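Local coordinates for protein serine-tRNA ligase (Naegleria fowleri, PDB 6BLJ) that probably attaches serine to its cognate tRNA in the cytosol, as a class II aminoacyl-tRNA synthetase, and binds AMP in its active site, at residues A[265-270]-A[312-317]. Numbering follows the deposited sequence.
Sequences DEELYT and CFRKEV. With AMP (adenosine monophosphate), chain D.
Lys315 threads its aliphatic chain between the Tyr269 ring and the backbone turn of 265-268, a worked example of a lysine whose methylenes cover an aromatic face while its ammonium binds main-chain carbonyls. Lys315 CG sits 3.5 Å from the centroid of the Tyr269 ring, a CH-pi contact. A bend at chi3 (-59°) then carries Lys315 NZ to Asp265 O at 2.9 Å, approaching from above the carbonyl plane; NZ also bonds a water and, weakly, Leu268 O. Backbone bonds from Lys315 N to Glu267 O (2.8 Å) and from Val317 N to Glu266 O hold the chains in register.

Beside it lies the AMP pocket. The extended Arg314 grips two AMP phosphate oxygens, NH1 on O1P (2.9 Å) and NH2 on O2P. Glu267 OE2 lies over one guanidinium face, a long, purely electrostatic pairing 4.0 Å from Arg314 NH1. Glu316 OE2 accepts a hydrogen bond from AMP N6 (3.0 Å). One water joins Glu266 OE1 to Glu316 N, another Glu266 OE2 to Glu316 OE1. Farther out, Arg314 NE donates to Ala282 O, Gln263 NE2 to Glu267 OE1 and Gly318 N to Glu266 OE2, while Arg329 pairs with Glu316 OE1.

The Phe-Arg-Lys-Glu run ending strand 304-313, antiparallel to 332-342, fits class II motif 2, whose arginine binds phosphate; helix 263-266 ends against it, near strand 278-280.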
loop_
_atom_site.group_PDB
_atom_site.type_symbol
_atom_site.label_atom_id
_atom_site.label_comp_id
_atom_site.label_asym_id
_atom_site.label_seq_id
_atom_site.Cartn_x
_atom_site.Cartn_y
_atom_site.Cartn_z
ATOM N N ASP A 265 3.301 -5.387 0.181
ATOM C CA ASP A 265 1.942 -4.880 0.275
ATOM C C ASP A 265 1.148 -5.598 1.357
ATOM O O ASP A 265 0.364 -4.959 2.065
ATOM C CB ASP A 265 1.256 -4.969 -1.090
ATOM C CG ASP A 265 1.823 -3.934 -2.084
ATOM O OD1 ASP A 265 2.157 -2.797 -1.665
ATOM O OD2 ASP A 265 1.936 -4.247 -3.264
ATOM N N GLU A 266 1.357 -6.907 1.523
ATOM C CA GLU A 266 0.543 -7.699 2.442
ATOM C C GLU A 266 1.080 -7.680 3.864
ATOM O O GLU A 266 0.294 -7.779 4.815
ATOM C CB GLU A 266 0.444 -9.153 1.967
ATOM C CG GLU A 266 -0.685 -9.984 2.648
ATOM C CD GLU A 266 -0.332 -10.465 4.071
ATOM O OE1 GLU A 266 0.867 -10.633 4.362
ATOM O OE2 GLU A 266 -1.251 -10.685 4.893
ATOM N N GLU A 267 2.388 -7.536 4.029
ATOM C CA GLU A 267 3.026 -7.853 5.302
ATOM C C GLU A 267 3.702 -6.679 5.995
ATOM O O GLU A 267 3.610 -6.560 7.232
ATOM C CB GLU A 267 4.052 -8.975 5.081
ATOM C CG GLU A 267 4.894 -9.302 6.309
ATOM C CD GLU A 267 5.852 -10.460 6.032
ATOM O OE1 GLU A 267 6.937 -10.266 5.425
ATOM O OE2 GLU A 267 5.499 -11.563 6.430
ATOM N N LEU A 268 4.398 -5.815 5.262
ATOM C CA LEU A 268 5.364 -4.895 5.861
ATOM C C LEU A 268 4.775 -3.502 6.082
ATOM O O LEU A 268 4.300 -2.873 5.140
ATOM C CB LEU A 268 6.605 -4.786 4.971
ATOM C CG LEU A 268 7.342 -6.116 4.800
ATOM C CD1 LEU A 268 8.517 -5.954 3.810
ATOM C CD2 LEU A 268 7.852 -6.599 6.134
ATOM N N TYR A 269 4.840 -3.010 7.317
ATOM C CA TYR A 269 4.535 -1.603 7.571
ATOM C C TYR A 269 5.658 -0.693 7.067
ATOM O O TYR A 269 6.841 -1.039 7.119
ATOM C CB TYR A 269 4.363 -1.348 9.070
ATOM C CG TYR A 269 3.121 -1.948 9.730
ATOM C CD1 TYR A 269 1.909 -1.254 9.755
ATOM C CD2 TYR A 269 3.185 -3.184 10.363
ATOM C CE1 TYR A 269 0.786 -1.783 10.386
ATOM C CE2 TYR A 269 2.067 -3.734 11.002
ATOM C CZ TYR A 269 0.874 -3.039 11.011
ATOM O OH TYR A 269 -0.221 -3.570 11.658
ATOM N N THR A 270 5.291 0.514 6.634
ATOM C CA THR A 270 6.275 1.546 6.308
ATOM C C THR A 270 6.452 2.485 7.499
ATOM O O THR A 270 5.481 2.798 8.198
ATOM C CB THR A 270 5.830 2.338 5.068
ATOM O OG1 THR A 270 5.788 1.460 3.939
ATOM C CG2 THR A 270 6.791 3.496 4.766
ATOM N N CYS A 312 8.395 -8.387 16.108
ATOM C CA CYS A 312 8.034 -8.591 14.714
ATOM C C CYS A 312 6.709 -7.900 14.439
ATOM O O CYS A 312 5.798 -7.942 15.272
ATOM C CB CYS A 312 7.885 -10.081 14.389
ATOM S SG CYS A 312 9.355 -11.057 14.811
ATOM N N PHE A 313 6.588 -7.312 13.253
ATOM C CA PHE A 313 5.409 -6.529 12.891
ATOM C C PHE A 313 4.861 -7.013 11.558
ATOM O O PHE A 313 5.606 -7.114 10.575
ATOM C CB PHE A 313 5.737 -5.039 12.805
ATOM C CG PHE A 313 6.365 -4.470 14.066
ATOM C CD1 PHE A 313 5.581 -3.861 15.040
ATOM C CD2 PHE A 313 7.740 -4.538 14.265
ATOM C CE1 PHE A 313 6.167 -3.315 16.194
ATOM C CE2 PHE A 313 8.330 -4.008 15.419
ATOM C CZ PHE A 313 7.543 -3.396 16.374
ATOM N N ARG A 314 3.557 -7.298 11.511
ATOM C CA ARG A 314 2.955 -7.843 10.302
ATOM C C ARG A 314 1.582 -7.234 10.077
ATOM O O ARG A 314 0.724 -7.287 10.960
ATOM C CB ARG A 314 2.864 -9.365 10.387
ATOM C CG ARG A 314 4.238 -10.000 10.519
ATOM C CD ARG A 314 4.181 -11.455 10.292
ATOM N NE ARG A 314 5.484 -12.059 10.483
ATOM C CZ ARG A 314 5.773 -13.287 10.086
ATOM N NH1 ARG A 314 4.836 -14.015 9.467
ATOM N NH2 ARG A 314 6.981 -13.781 10.320
ATOM N N LYS A 315 1.369 -6.687 8.876
ATOM C CA LYS A 315 0.109 -6.026 8.577
ATOM C C LYS A 315 -1.045 -7.030 8.468
ATOM O O LYS A 315 -2.191 -6.672 8.746
ATOM C CB LYS A 315 0.230 -5.215 7.285
ATOM C CG LYS A 315 1.229 -4.050 7.363
ATOM C CD LYS A 315 1.030 -3.091 6.190
ATOM C CE LYS A 315 1.209 -3.831 4.869
ATOM N NZ LYS A 315 1.386 -2.885 3.744
ATOM N N GLU A 316 -0.765 -8.276 8.085
ATOM C CA GLU A 316 -1.802 -9.320 7.976
ATOM C C GLU A 316 -2.961 -8.872 7.083
ATOM O O GLU A 316 -4.130 -9.176 7.343
ATOM C CB GLU A 316 -2.324 -9.728 9.360
ATOM C CG GLU A 316 -1.248 -10.326 10.274
ATOM C CD GLU A 316 -0.734 -11.637 9.735
ATOM O OE1 GLU A 316 -1.572 -12.397 9.207
ATOM O OE2 GLU A 316 0.490 -11.904 9.840
ATOM N N VAL A 317 -2.638 -8.150 6.012
ATOM C CA VAL A 317 -3.693 -7.633 5.138
ATOM C C VAL A 317 -4.506 -8.773 4.529
ATOM O O VAL A 317 -5.729 -8.666 4.384
ATOM C CB VAL A 317 -3.100 -6.708 4.059
ATOM C CG1 VAL A 317 -4.169 -6.353 3.011
ATOM C CG2 VAL A 317 -2.625 -5.434 4.714
HETATM P P AMP D . 6.268 -17.298 9.422
HETATM O O1P AMP D . 5.036 -16.811 8.658
HETATM O O2P AMP D . 7.480 -16.453 9.440
HETATM O O3P AMP D . 6.560 -18.728 8.992
HETATM O "O5'" AMP D . 5.796 -17.409 10.939
HETATM C "C5'" AMP D . 6.635 -17.975 11.937
HETATM C "C4'" AMP D . 5.872 -18.168 13.230
HETATM O "O4'" AMP D . 5.578 -16.878 13.825
HETATM C "C3'" AMP D . 4.518 -18.830 13.090
HETATM O "O3'" AMP D . 4.606 -20.241 13.034
HETATM C "C2'" AMP D . 3.760 -18.319 14.302
HETATM O "O2'" AMP D . 4.141 -19.048 15.457
HETATM C "C1'" AMP D . 4.303 -16.898 14.425
HETATM N N9 AMP D . 3.447 -15.887 13.758
HETATM C C8 AMP D . 3.392 -15.626 12.413
HETATM N N7 AMP D . 2.549 -14.672 12.088
HETATM C C5 AMP D . 2.015 -14.274 13.303
HETATM C C6 AMP D . 1.060 -13.296 13.647
HETATM N N6 AMP D . 0.481 -12.466 12.761
HETATM N N1 AMP D . 0.724 -13.177 14.948
HETATM C C2 AMP D . 1.330 -13.965 15.845
HETATM N N3 AMP D . 2.262 -14.901 15.646
HETATM C C4 AMP D . 2.558 -15.017 14.345
HETATM O O HOH W 1 1.202 -10.209 7.123
HETATM O O HOH W 2 -1.424 -12.920 6.461
HETATM O O HOH W 3 2.980 -0.470 3.948
HETATM O O HOH W 4 6.277 -4.759 9.109
#